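Local coordinates for N-acetyltransferase family protein (Bacillus anthracis, PDB 3LNB), which catalyses, as an arylamine N-acetyltransferase, the transfer of acetyl groups from acetyl-coenzyme A to arylamines and inactivates the drug sulfamethoxazole, at residues F68-L71 / D72-G76; Q235-I238 / V239-E243; A287-R291 / E292-I296. The protein carries 1 engineered substitution. All coordinates share one frame; numbering follows the deposited sequence.

Interaction 1: F68-L71 / D72-G76; sequences FENL and DIMAG. Engineered in segment 68-71: Phe68 (natural residue Tyr). With COA (coenzyme A), chain B.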
ATOM      1  N   PHE A  68       3.084   5.337   3.930  1.00 13.07           N
ATOM      2  CA  PHE A  68       2.061   4.409   4.402  1.00 13.74           C
ATOM      3  C   PHE A  68       1.808   4.912   5.825  1.00 14.26           C
ATOM      4  O   PHE A  68       2.703   4.850   6.670  1.00 15.05           O
ATOM      5  CB  PHE A  68       2.617   2.978   4.433  1.00 13.69           C
ATOM      6  CG  PHE A  68       1.699   1.974   5.078  1.00 13.36           C
ATOM      7  CD1 PHE A  68       0.724   1.313   4.329  1.00 12.21           C
ATOM      8  CD2 PHE A  68       1.811   1.685   6.439  1.00 12.80           C
ATOM      9  CE1 PHE A  68      -0.124   0.382   4.924  1.00 12.65           C
ATOM     10  CE2 PHE A  68       0.965   0.755   7.046  1.00 13.73           C
ATOM     11  CZ  PHE A  68      -0.004   0.101   6.286  1.00 13.12           C
ATOM     12  N   GLU A  69       0.614   5.434   6.087  1.00 14.47           N
ATOM     13  CA  GLU A  69       0.314   5.958   7.416  1.00 13.48           C
ATOM     14  C   GLU A  69      -1.150   5.889   7.822  1.00 14.18           C
ATOM     15  O   GLU A  69      -2.043   5.791   6.977  1.00 13.43           O
ATOM     16  CB  GLU A  69       0.823   7.402   7.538  1.00 13.62           C
ATOM     17  CG  GLU A  69       0.433   8.338   6.386  1.00 14.10           C
ATOM     18  CD  GLU A  69      -0.697   9.304   6.739  1.00 16.13           C
ATOM     19  OE1 GLU A  69      -0.892  10.289   5.987  1.00 16.28           O
ATOM     20  OE2 GLU A  69      -1.396   9.080   7.756  1.00 15.32           O
ATOM     21  N   ASN A  70      -1.374   5.966   9.132  1.00 13.30           N
ATOM     22  CA  ASN A  70      -2.701   5.889   9.739  1.00 11.86           C
ATOM     23  C   ASN A  70      -2.958   7.099  10.639  1.00 11.94           C
ATOM     24  O   ASN A  70      -3.752   7.013  11.581  1.00 11.65           O
ATOM     25  CB  ASN A  70      -2.773   4.641  10.609  1.00 10.37           C
ATOM     26  CG  ASN A  70      -1.908   4.762  11.852  1.00 11.91           C
ATOM     27  OD1 ASN A  70      -0.935   5.521  11.868  1.00 12.01           O
ATOM     28  ND2 ASN A  70      -2.252   4.015  12.895  1.00 10.44           N
ATOM     29  N   LEU A  71      -2.293   8.214  10.351  1.00 11.66           N
ATOM     30  CA  LEU A  71      -2.428   9.415  11.171  1.00 13.24           C
ATOM     31  C   LEU A  71      -3.844   9.984  11.320  1.00 13.61           C
ATOM     32  O   LEU A  71      -4.149  10.598  12.341  1.00 12.62           O
ATOM     33  CB  LEU A  71      -1.475  10.506  10.668  1.00 14.50           C
ATOM     34  CG  LEU A  71      -0.011  10.072  10.505  1.00 15.94           C
ATOM     35  CD1 LEU A  71       0.822  11.287  10.132  1.00 17.93           C
ATOM     36  CD2 LEU A  71       0.522   9.449  11.798  1.00 16.81           C
ATOM     37  N   ASP A  72      -4.702   9.796  10.320  1.00 12.71           N
ATOM     38  CA  ASP A  72      -6.073  10.299  10.427  1.00 14.21           C
ATOM     39  C   ASP A  72      -6.826   9.473  11.460  1.00 14.55           C
ATOM     40  O   ASP A  72      -7.660   9.996  12.204  1.00 13.80           O
ATOM     41  CB  ASP A  72      -6.798  10.231   9.079  1.00 13.91           C
ATOM     42  CG  ASP A  72      -6.480  11.418   8.182  1.00 15.83           C
ATOM     43  OD1 ASP A  72      -5.777  12.348   8.634  1.00 18.84           O
ATOM     44  OD2 ASP A  72      -6.938  11.428   7.024  1.00 16.42           O
ATOM     45  N   ILE A  73      -6.531   8.175  11.492  1.00 13.52           N
ATOM     46  CA  ILE A  73      -7.153   7.279  12.457  1.00 15.18           C
ATOM     47  C   ILE A  73      -6.718   7.746  13.841  1.00 15.11           C
ATOM     48  O   ILE A  73      -7.530   7.837  14.755  1.00 15.72           O
ATOM     49  CB  ILE A  73      -6.699   5.802  12.239  1.00 14.86           C
ATOM     50  CG1 ILE A  73      -7.193   5.306  10.875  1.00 13.45           C
ATOM     51  CG2 ILE A  73      -7.219   4.918  13.361  1.00 14.24           C
ATOM     52  CD1 ILE A  73      -6.800   3.880  10.546  1.00 13.50           C
ATOM     53  N   MET A  74      -5.433   8.051  13.985  1.00 15.25           N
ATOM     54  CA  MET A  74      -4.900   8.524  15.259  1.00 16.78           C
ATOM     55  C   MET A  74      -5.506   9.877  15.657  1.00 16.99           C
ATOM     56  O   MET A  74      -5.852  10.097  16.817  1.00 15.79           O
ATOM     57  CB  MET A  74      -3.376   8.659  15.174  1.00 17.70           C
ATOM     58  CG  MET A  74      -2.641   7.344  14.947  1.00 21.64           C
ATOM     59  SD  MET A  74      -2.782   6.231  16.361  1.00 26.74           S
ATOM     60  CE  MET A  74      -4.216   5.282  15.948  1.00 18.15           C
ATOM     61  N   ALA A  75      -5.640  10.778  14.688  1.00 16.51           N
ATOM     62  CA  ALA A  75      -6.187  12.107  14.959  1.00 17.26           C
ATOM     63  C   ALA A  75      -7.713  12.163  14.964  1.00 17.53           C
ATOM     64  O   ALA A  75      -8.296  13.179  15.346  1.00 18.06           O
ATOM     65  CB  ALA A  75      -5.642  13.105  13.944  1.00 17.90           C
ATOM     66  N   GLY A  76      -8.363  11.085  14.540  1.00 16.69           N
ATOM     67  CA  GLY A  76      -9.819  11.080  14.504  1.00 17.53           C
ATOM     68  C   GLY A  76     -10.366  12.018  13.438  1.00 18.06           C
ATOM     69  O   GLY A  76     -11.312  12.774  13.684  1.00 17.70           O
TER
HETATM   70  N1A COA B1001       0.176  -0.835  12.721  1.00 29.98           N
HETATM   71  C2A COA B1001       0.766  -0.009  13.567  1.00 28.48           C
HETATM   72  N3A COA B1001       2.029  -0.166  13.925  1.00 26.76           N
HETATM   73  C4A COA B1001       2.753  -1.179  13.431  1.00 24.86           C
HETATM   74  C5A COA B1001       2.167  -2.069  12.543  1.00 25.43           C
HETATM   75  C6A COA B1001       0.838  -1.872  12.188  1.00 27.48           C
HETATM   76  N6A COA B1001       0.239  -2.689  11.326  1.00 26.28           N
HETATM   77  N7A COA B1001       3.093  -2.959  12.199  1.00 23.76           N
HETATM   78  C8A COA B1001       4.216  -2.642  12.839  1.00 23.07           C
HETATM   79  N9A COA B1001       4.018  -1.557  13.587  1.00 24.23           N
HETATM   80  C1B COA B1001       5.059  -0.838  14.358  1.00 23.78           C
HETATM   81  C2B COA B1001       5.750  -1.708  15.406  1.00 24.24           C
HETATM   82  O2B COA B1001       4.940  -1.791  16.583  1.00 23.28           O
HETATM   83  C3B COA B1001       7.003  -0.875  15.674  1.00 22.60           C
HETATM   84  O3B COA B1001       6.769   0.069  16.724  1.00 20.24           O
HETATM   85  P3B COA B1001       7.986   0.464  17.699  1.00 18.72           P
HETATM   86  O7A COA B1001       9.238   0.734  16.957  1.00 18.05           O
HETATM   87  O8A COA B1001       7.490   1.733  18.556  1.00 18.10           O
HETATM   88  O9A COA B1001       8.130  -0.770  18.722  1.00 17.44           O
HETATM   89  C4B COA B1001       7.240  -0.149  14.347  1.00 22.65           C
HETATM   90  O4B COA B1001       6.150  -0.514  13.483  1.00 24.59           O
HETATM   91  C5B COA B1001       8.547  -0.596  13.694  1.00 20.99           C
HETATM   92  O5B COA B1001       8.491  -1.993  13.402  1.00 21.68           O
HETATM   93  P1A COA B1001       9.820  -2.753  12.911  1.00 18.63           P
HETATM   94  O1A COA B1001       9.351  -4.226  12.464  1.00 21.67           O
HETATM   95  O2A COA B1001      10.852  -2.789  13.971  1.00 16.76           O
HETATM   96  O3A COA B1001      10.330  -1.961  11.606  1.00 20.32           O
HETATM   97  P2A COA B1001       9.706  -2.145  10.133  1.00 18.69           P
HETATM   98  O4A COA B1001      10.581  -3.300   9.434  1.00 18.19           O
HETATM   99  O5A COA B1001       9.772  -0.870   9.382  1.00 20.05           O
HETATM  100  O6A COA B1001       8.213  -2.729  10.279  1.00 18.69           O
HETATM  101  CBP COA B1001       6.250  -1.992   8.993  1.00 16.17           C
HETATM  102  CCP COA B1001       7.068  -1.870  10.282  1.00 16.90           C
HETATM  103  CDP COA B1001       7.047  -1.411   7.823  1.00 15.04           C
HETATM  104  CEP COA B1001       4.944  -1.212   9.156  1.00 14.64           C
HETATM  105  CAP COA B1001       5.923  -3.463   8.727  1.00 15.13           C
HETATM  106  OAP COA B1001       5.228  -4.006   9.852  1.00 17.17           O
HETATM  107  C9P COA B1001       5.042  -3.626   7.486  1.00 17.32           C
HETATM  108  O9P COA B1001       5.499  -3.459   6.356  1.00 17.15           O
HETATM  109  N8P COA B1001       3.782  -3.967   7.746  1.00 15.70           N
HETATM  110  C7P COA B1001       2.777  -4.194   6.696  1.00 17.18           C
HETATM  111  C6P COA B1001       1.438  -3.569   7.098  1.00 17.76           C
HETATM  112  C5P COA B1001       0.292  -4.125   6.249  1.00 17.25           C
HETATM  113  O5P COA B1001      -0.124  -5.267   6.433  1.00 16.67           O
HETATM  114  N4P COA B1001      -0.215  -3.297   5.340  1.00 15.86           N
HETATM  115  C3P COA B1001      -1.314  -3.705   4.454  1.00 16.63           C
HETATM  116  C2P COA B1001      -2.661  -3.631   5.177  1.00 15.93           C
HETATM  117  S1P COA B1001      -3.221  -1.927   5.540  1.00 20.15           S
HETATM  118  O   HOH W   1      -4.120   8.880   7.582  1.00 21.49           O
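A strand-to-helix junction at the coenzyme A pocket brings Asn70 against Ile73 and Met74, where strand 68-69 gives way to the short helix 71-75. Asn70 holds the N-cap position, but it is its backbone O that closes the first turn: Met74 N approaches Asn70 O at 3.1 Å in the carbonyl plane, while the bond from Ile73 N is weak. The Asn70 amide is bound by the 246-251 segment of the same chain, OD1 accepting from Ile251 N and ND2 donating to the carbonyls of Phe246 and Gly249. With chi1 at 70°, CG sits between the backbone N and carbonyl carbon, and the amide lies against Met74, whose bent chain passes it obliquely, CE 3.8 Å from Asn70 ND2.

Glu69 supplies an acceptor for the start of the helix. Its OE2 takes Leu71 N directly at 2.9 Å, nearly along the carboxylate C-O axis, and reaches Asp72 N through a water lying 2.7 Å from Glu69 OE2. The negative carboxylate so placed would be expected to interact favourably with the helix dipole. Arg95 pairs with both acids, NH2 with Glu69 OE1 and NH1 with Asp72 OD1. At the other end the helix stops in a Schellman motif with Gly76 as its positive-phi C-prime residue, Thr77 N returning to Asp72 O. On the strand side, Phe68, an engineered residue in place of the natural Tyr, puts its ring beside the thiol end of coenzyme A: S1P lies in the ring plane at its edge, 3.9 Å from Phe68 CZ.

Interaction 2: Q235-I238 / V239-E243; sequences QKVI and VEHKE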
ATOM      1  N   GLN A 235     -12.505   0.317   5.830  1.00 15.41           N
ATOM      2  CA  GLN A 235     -11.882   1.386   6.593  1.00 16.03           C
ATOM      3  C   GLN A 235     -12.440   1.410   8.010  1.00 17.45           C
ATOM      4  O   GLN A 235     -11.691   1.508   8.981  1.00 15.99           O
ATOM      5  CB  GLN A 235     -12.117   2.748   5.937  1.00 16.40           C
ATOM      6  CG  GLN A 235     -11.416   3.878   6.663  1.00 17.39           C
ATOM      7  CD  GLN A 235     -11.550   5.220   5.960  1.00 18.52           C
ATOM      8  OE1 GLN A 235     -10.564   5.934   5.783  1.00 19.25           O
ATOM      9  NE2 GLN A 235     -12.773   5.575   5.570  1.00 17.19           N
ATOM     10  N   LYS A 236     -13.758   1.311   8.128  1.00 17.31           N
ATOM     11  CA  LYS A 236     -14.381   1.338   9.442  1.00 20.92           C
ATOM     12  C   LYS A 236     -13.907   0.196  10.341  1.00 21.68           C
ATOM     13  O   LYS A 236     -13.695   0.397  11.538  1.00 23.21           O
ATOM     14  CB  LYS A 236     -15.906   1.322   9.304  1.00 22.27           C
ATOM     15  CG  LYS A 236     -16.652   1.305  10.637  1.00 26.38           C
ATOM     16  CD  LYS A 236     -16.133   2.355  11.633  1.00 26.09           C
ATOM     17  CE  LYS A 236     -16.482   3.778  11.231  1.00 26.47           C
ATOM     18  NZ  LYS A 236     -16.163   4.739  12.347  1.00 26.54           N
ATOM     19  N   VAL A 237     -13.739  -0.996   9.775  1.00 21.04           N
ATOM     20  CA  VAL A 237     -13.276  -2.147  10.550  1.00 21.59           C
ATOM     21  C   VAL A 237     -11.846  -1.936  11.052  1.00 20.51           C
ATOM     22  O   VAL A 237     -11.480  -2.389  12.133  1.00 19.08           O
ATOM     23  CB  VAL A 237     -13.303  -3.449   9.708  1.00 22.67           C
ATOM     24  CG1 VAL A 237     -12.735  -4.608  10.522  1.00 23.86           C
ATOM     25  CG2 VAL A 237     -14.722  -3.763   9.275  1.00 23.03           C
ATOM     26  N   ILE A 238     -11.038  -1.249  10.253  1.00 19.51           N
ATOM     27  CA  ILE A 238      -9.659  -0.976  10.621  1.00 18.52           C
ATOM     28  C   ILE A 238      -9.611   0.120  11.689  1.00 19.12           C
ATOM     29  O   ILE A 238      -8.700   0.167  12.524  1.00 17.92           O
ATOM     30  CB  ILE A 238      -8.859  -0.572   9.371  1.00 19.47           C
ATOM     31  CG1 ILE A 238      -8.611  -1.823   8.517  1.00 18.79           C
ATOM     32  CG2 ILE A 238      -7.569   0.120   9.760  1.00 18.30           C
ATOM     33  CD1 ILE A 238      -7.839  -1.558   7.243  1.00 23.90           C
ATOM     34  N   VAL A 239     -10.611   0.990  11.658  1.00 19.14           N
ATOM     35  CA  VAL A 239     -10.726   2.070  12.623  1.00 22.52           C
ATOM     36  C   VAL A 239     -11.270   1.573  13.966  1.00 24.68           C
ATOM     37  O   VAL A 239     -10.872   2.074  15.016  1.00 25.90           O
ATOM     38  CB  VAL A 239     -11.683   3.180  12.118  1.00 21.43           C
ATOM     39  CG1 VAL A 239     -11.901   4.220  13.218  1.00 22.07           C
ATOM     40  CG2 VAL A 239     -11.114   3.840  10.881  1.00 20.17           C
ATOM     41  N   GLU A 240     -12.153   0.574  13.944  1.00 27.41           N
ATOM     42  CA  GLU A 240     -12.762   0.088  15.188  1.00 29.89           C
ATOM     43  C   GLU A 240     -12.503  -1.344  15.684  1.00 30.34           C
ATOM     44  O   GLU A 240     -12.713  -1.625  16.867  1.00 31.34           O
ATOM     45  CB  GLU A 240     -14.275   0.300  15.109  1.00 31.18           C
ATOM     46  CG  GLU A 240     -14.997  -0.765  14.282  1.00 33.53           C
ATOM     47  CD  GLU A 240     -16.473  -0.459  14.111  1.00 34.45           C
ATOM     48  OE1 GLU A 240     -17.110  -0.057  15.107  1.00 35.96           O
ATOM     49  OE2 GLU A 240     -16.999  -0.628  12.988  1.00 34.89           O
ATOM     50  N   HIS A 241     -12.053  -2.255  14.827  1.00 31.47           N
ATOM     51  CA  HIS A 241     -11.832  -3.637  15.277  1.00 31.62           C
ATOM     52  C   HIS A 241     -10.831  -3.693  16.435  1.00 30.90           C
ATOM     53  O   HIS A 241      -9.780  -3.055  16.390  1.00 29.20           O
ATOM     54  CB  HIS A 241     -11.337  -4.508  14.117  1.00 32.70           C
ATOM     55  CG  HIS A 241     -11.447  -5.985  14.365  1.00 33.55           C
ATOM     56  ND1 HIS A 241     -10.711  -6.640  15.331  1.00 34.03           N
ATOM     57  CD2 HIS A 241     -12.194  -6.937  13.752  1.00 34.04           C
ATOM     58  CE1 HIS A 241     -10.994  -7.932  15.299  1.00 33.63           C
ATOM     59  NE2 HIS A 241     -11.892  -8.138  14.349  1.00 33.72           N
ATOM     60  N   LYS A 242     -11.170  -4.454  17.472  1.00 30.79           N
ATOM     61  CA  LYS A 242     -10.301  -4.590  18.646  1.00 30.09           C
ATOM     62  C   LYS A 242      -8.942  -5.170  18.281  1.00 29.20           C
ATOM     63  O   LYS A 242      -7.945  -4.884  18.943  1.00 26.74           O
ATOM     64  CB  LYS A 242     -10.964  -5.485  19.696  1.00 30.85           C
ATOM     65  CG  LYS A 242     -12.276  -4.935  20.229  1.00 34.38           C
ATOM     66  CD  LYS A 242     -12.047  -3.714  21.108  1.00 36.27           C
ATOM     67  CE  LYS A 242     -11.316  -4.089  22.396  1.00 37.10           C
ATOM     68  NZ  LYS A 242     -12.161  -4.962  23.277  1.00 38.34           N
ATOM     69  N   GLU A 243      -8.899  -5.999  17.243  1.00 29.25           N
ATOM     70  CA  GLU A 243      -7.631  -6.578  16.825  1.00 30.05           C
ATOM     71  C   GLU A 243      -7.058  -5.839  15.628  1.00 30.27           C
ATOM     72  O   GLU A 243      -6.071  -6.282  15.036  1.00 30.29           O
ATOM     73  CB  GLU A 243      -7.768  -8.066  16.479  1.00 32.20           C
ATOM     74  CG  GLU A 243      -7.846  -9.006  17.678  1.00 34.15           C
ATOM     75  CD  GLU A 243      -7.558 -10.461  17.293  1.00 37.48           C
ATOM     76  OE1 GLU A 243      -6.369 -10.841  17.188  1.00 37.14           O
ATOM     77  OE2 GLU A 243      -8.526 -11.225  17.081  1.00 39.53           O
TER
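Lys236 O is gripped by two backbone donors in the last turn of helix 228-240: Glu240 N at 2.9 Å from Lys236 O, and Val239 N in a weak, strongly bent bond. The same Val239 N also donates to Gln235 O, in the plane of that carbonyl, and is therefore shared between two acceptors. His241 N reaches Val237 O at 2.8 Å with an N-H...O angle of 153°; it makes the final i to i-4 bond before His241 itself leaves helical geometry.

The side chains one turn apart meet by carbon more than by charge. Lys236 and Glu240 cross at about a right angle, and the carboxylate OE2 of Glu240 rests on the lysine methylenes, 3.1 Å from Lys236 CG. Bends at chi2 and chi3 of the lysine turn its ammonium aside, leaving NZ 5.5 Å from Glu240 OE2, beyond a salt bridge. Val237 and His241 lie side by side and point the same way, with Val237 CG1 3.9 Å from His241 CB. The imidazole is held at one edge from beyond the helix: His241 ND1 accepts Glu243 N at 2.7 Å, in the plane of the ring. On the inner side, Gln235 NE2 donates to Lys79 O, while Gln235 and Ile238 both touch Tyr100 of helix 99-112.

Because ND1 receives an N-H, the tautomer of His241 with its proton on NE2 is favoured if the ring is neutral, and this in-plane bond should restrict the ring's rotation as the chain turns away from the helix.

Interaction 3: A287-R291 / E292-I296; sequences ARILR and ESFGI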
ATOM      1  N   ALA A 287       7.476  15.289  15.346  1.00 23.29           N
ATOM      2  CA  ALA A 287       7.009  16.294  14.409  1.00 23.29           C
ATOM      3  C   ALA A 287       8.070  16.578  13.347  1.00 23.16           C
ATOM      4  O   ALA A 287       7.763  16.669  12.157  1.00 23.12           O
ATOM      5  CB  ALA A 287       6.658  17.575  15.172  1.00 25.10           C
ATOM      6  N   ARG A 288       9.319  16.704  13.783  1.00 22.45           N
ATOM      7  CA  ARG A 288      10.433  16.972  12.885  1.00 23.07           C
ATOM      8  C   ARG A 288      10.699  15.837  11.901  1.00 21.39           C
ATOM      9  O   ARG A 288      10.868  16.084  10.711  1.00 21.82           O
ATOM     10  CB  ARG A 288      11.704  17.245  13.686  1.00 24.60           C
ATOM     11  CG  ARG A 288      12.962  17.401  12.831  1.00 26.55           C
ATOM     12  CD  ARG A 288      14.174  17.732  13.703  1.00 29.29           C
ATOM     13  NE  ARG A 288      14.405  16.717  14.731  1.00 31.54           N
ATOM     14  CZ  ARG A 288      14.830  15.477  14.485  1.00 33.73           C
ATOM     15  NH1 ARG A 288      15.076  15.081  13.239  1.00 32.00           N
ATOM     16  NH2 ARG A 288      15.014  14.625  15.488  1.00 33.77           N
ATOM     17  N   ILE A 289      10.754  14.599  12.391  1.00 21.01           N
ATOM     18  CA  ILE A 289      11.004  13.463  11.501  1.00 20.38           C
ATOM     19  C   ILE A 289       9.858  13.313  10.504  1.00 19.19           C
ATOM     20  O   ILE A 289      10.096  13.091   9.321  1.00 19.23           O
ATOM     21  CB  ILE A 289      11.189  12.145  12.289  1.00 19.85           C
ATOM     22  CG1 ILE A 289      12.345  12.301  13.278  1.00 21.08           C
ATOM     23  CG2 ILE A 289      11.518  10.995  11.320  1.00 21.40           C
ATOM     24  CD1 ILE A 289      12.470  11.173  14.278  1.00 20.90           C
ATOM     25  N   LEU A 290       8.619  13.450  10.972  1.00 19.00           N
ATOM     26  CA  LEU A 290       7.465  13.349  10.078  1.00 19.96           C
ATOM     27  C   LEU A 290       7.693  14.278   8.898  1.00 21.05           C
ATOM     28  O   LEU A 290       7.578  13.877   7.736  1.00 20.35           O
ATOM     29  CB  LEU A 290       6.170  13.784  10.775  1.00 21.12           C
ATOM     30  CG  LEU A 290       5.108  12.745  11.147  1.00 20.13           C
ATOM     31  CD1 LEU A 290       3.829  13.468  11.549  1.00 21.08           C
ATOM     32  CD2 LEU A 290       4.839  11.818   9.975  1.00 22.06           C
ATOM     33  N   ARG A 291       8.028  15.526   9.217  1.00 20.82           N
ATOM     34  CA  ARG A 291       8.256  16.546   8.205  1.00 22.16           C
ATOM     35  C   ARG A 291       9.465  16.265   7.322  1.00 21.74           C
ATOM     36  O   ARG A 291       9.330  16.073   6.111  1.00 21.42           O
ATOM     37  CB  ARG A 291       8.413  17.922   8.876  1.00 22.59           C
ATOM     38  CG  ARG A 291       8.714  19.074   7.915  1.00 23.16           C
ATOM     39  CD  ARG A 291       8.833  20.421   8.650  1.00 25.86           C
ATOM     40  NE  ARG A 291       9.944  20.441   9.602  1.00 26.65           N
ATOM     41  CZ  ARG A 291       9.798  20.437  10.926  1.00 29.28           C
ATOM     42  NH1 ARG A 291       8.583  20.420  11.472  1.00 29.20           N
ATOM     43  NH2 ARG A 291      10.868  20.440  11.711  1.00 27.82           N
ATOM     44  N   GLU A 292      10.642  16.223   7.938  1.00 22.10           N
ATOM     45  CA  GLU A 292      11.886  16.022   7.213  1.00 22.68           C
ATOM     46  C   GLU A 292      12.064  14.692   6.496  1.00 22.54           C
ATOM     47  O   GLU A 292      12.645  14.650   5.410  1.00 21.89           O
ATOM     48  CB  GLU A 292      13.075  16.236   8.149  1.00 25.35           C
ATOM     49  CG  GLU A 292      12.968  17.501   8.982  1.00 28.59           C
ATOM     50  CD  GLU A 292      14.318  18.005   9.468  1.00 30.52           C
ATOM     51  OE1 GLU A 292      15.158  17.180   9.901  1.00 29.00           O
ATOM     52  OE2 GLU A 292      14.529  19.241   9.426  1.00 32.32           O
ATOM     53  N   SER A 293      11.583  13.603   7.085  1.00 19.18           N
ATOM     54  CA  SER A 293      11.766  12.308   6.442  1.00 19.50           C
ATOM     55  C   SER A 293      10.585  11.846   5.593  1.00 18.28           C
ATOM     56  O   SER A 293      10.770  11.101   4.634  1.00 18.77           O
ATOM     57  CB  SER A 293      12.092  11.238   7.493  1.00 19.56           C
ATOM     58  OG  SER A 293      13.307  11.542   8.170  1.00 21.80           O
ATOM     59  N   PHE A 294       9.380  12.291   5.931  1.00 18.17           N
ATOM     60  CA  PHE A 294       8.200  11.867   5.192  1.00 19.45           C
ATOM     61  C   PHE A 294       7.446  12.949   4.433  1.00 20.70           C
ATOM     62  O   PHE A 294       6.483  12.650   3.725  1.00 20.09           O
ATOM     63  CB  PHE A 294       7.221  11.163   6.133  1.00 17.65           C
ATOM     64  CG  PHE A 294       7.779   9.930   6.771  1.00 16.22           C
ATOM     65  CD1 PHE A 294       8.321   9.978   8.051  1.00 14.83           C
ATOM     66  CD2 PHE A 294       7.766   8.717   6.089  1.00 15.61           C
ATOM     67  CE1 PHE A 294       8.841   8.832   8.643  1.00 16.25           C
ATOM     68  CE2 PHE A 294       8.279   7.571   6.667  1.00 14.19           C
ATOM     69  CZ  PHE A 294       8.820   7.624   7.952  1.00 15.34           C
ATOM     70  N   GLY A 295       7.860  14.200   4.590  1.00 22.15           N
ATOM     71  CA  GLY A 295       7.183  15.273   3.885  1.00 24.83           C
ATOM     72  C   GLY A 295       5.768  15.519   4.381  1.00 25.35           C
ATOM     73  O   GLY A 295       4.945  16.121   3.689  1.00 24.19           O
ATOM     74  N   ILE A 296       5.465  15.049   5.582  1.00 25.61           N
ATOM     75  CA  ILE A 296       4.134  15.267   6.126  1.00 26.78           C
ATOM     76  C   ILE A 296       4.153  16.469   7.064  1.00 29.11           C
ATOM     77  O   ILE A 296       4.873  16.475   8.069  1.00 28.30           O
ATOM     78  CB  ILE A 296       3.623  14.018   6.868  1.00 25.66           C
ATOM     79  CG1 ILE A 296       3.387  12.889   5.854  1.00 23.66           C
ATOM     80  CG2 ILE A 296       2.356  14.362   7.642  1.00 22.99           C
ATOM     81  CD1 ILE A 296       2.821  11.607   6.449  1.00 23.11           C
TER
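Leu290 O receives two N-H groups, from Phe294, the last helical residue, and from Ile296 beyond it. Phe294 N gives it a weak bond, whereas Ile296 N, at 3.2 Å from Leu290 O, makes a straight N-H...O bond of 164° although it stands above the carbonyl plane. Gly295 N bonds to Arg291 O at 2.8 Å. Leu290 CD2 packs obliquely on Ile296 CB at 4.0 Å, and one turn apart along the helix Ile289 CG2 meets Ser293 OG at 3.7 Å.

On the outer side Glu292 lies across Arg288. Its OE1 is near the plane of the guanidinium, at the edge, but the salt bridge to Arg288 NH1 is long at 3.9 Å, and the two flat groups are turned 76° apart. This is the C-terminal end of helix 283-294, where Gly295, with positive phi (68°), is the first residue to leave the helix.

Further out, Arg288 NH2 has its salt bridge to Asp285, one turn earlier, and Ser293 OG is hydrogen-bonded to Tyr268 OH. Phe294, with CG anti to its carbonyl carbon (chi1 -61°), directs its ring onto Thr252, Lys254, Ile261 and Leu263 of strands 252-256 and 259-263 in the five-stranded antiparallel sheet.

In the fold
Interaction 1 joins the other two, which do not meet: the nearest atoms of interactions 2 and 3 are about 15 Å apart. Ile73 packs on Ile238 and Val239 of interaction 2, while Leu71 packs on Leu290 and Ile296 of interaction 3, so residues two positions apart on helix 71-75 face two different helix ends. The chemistry varies with place. Interaction 1 buries Glu69 and Asn70 and satisfies them with bonds and salt bridges. Interactions 2 and 3 each have solvent-facing charges, which do not pair in interaction 2 and form one long salt bridge in interaction 3, and a buried flank, turned to helix 99-112 in 235-243 and to strands 252-256 and 259-263 in 287-296.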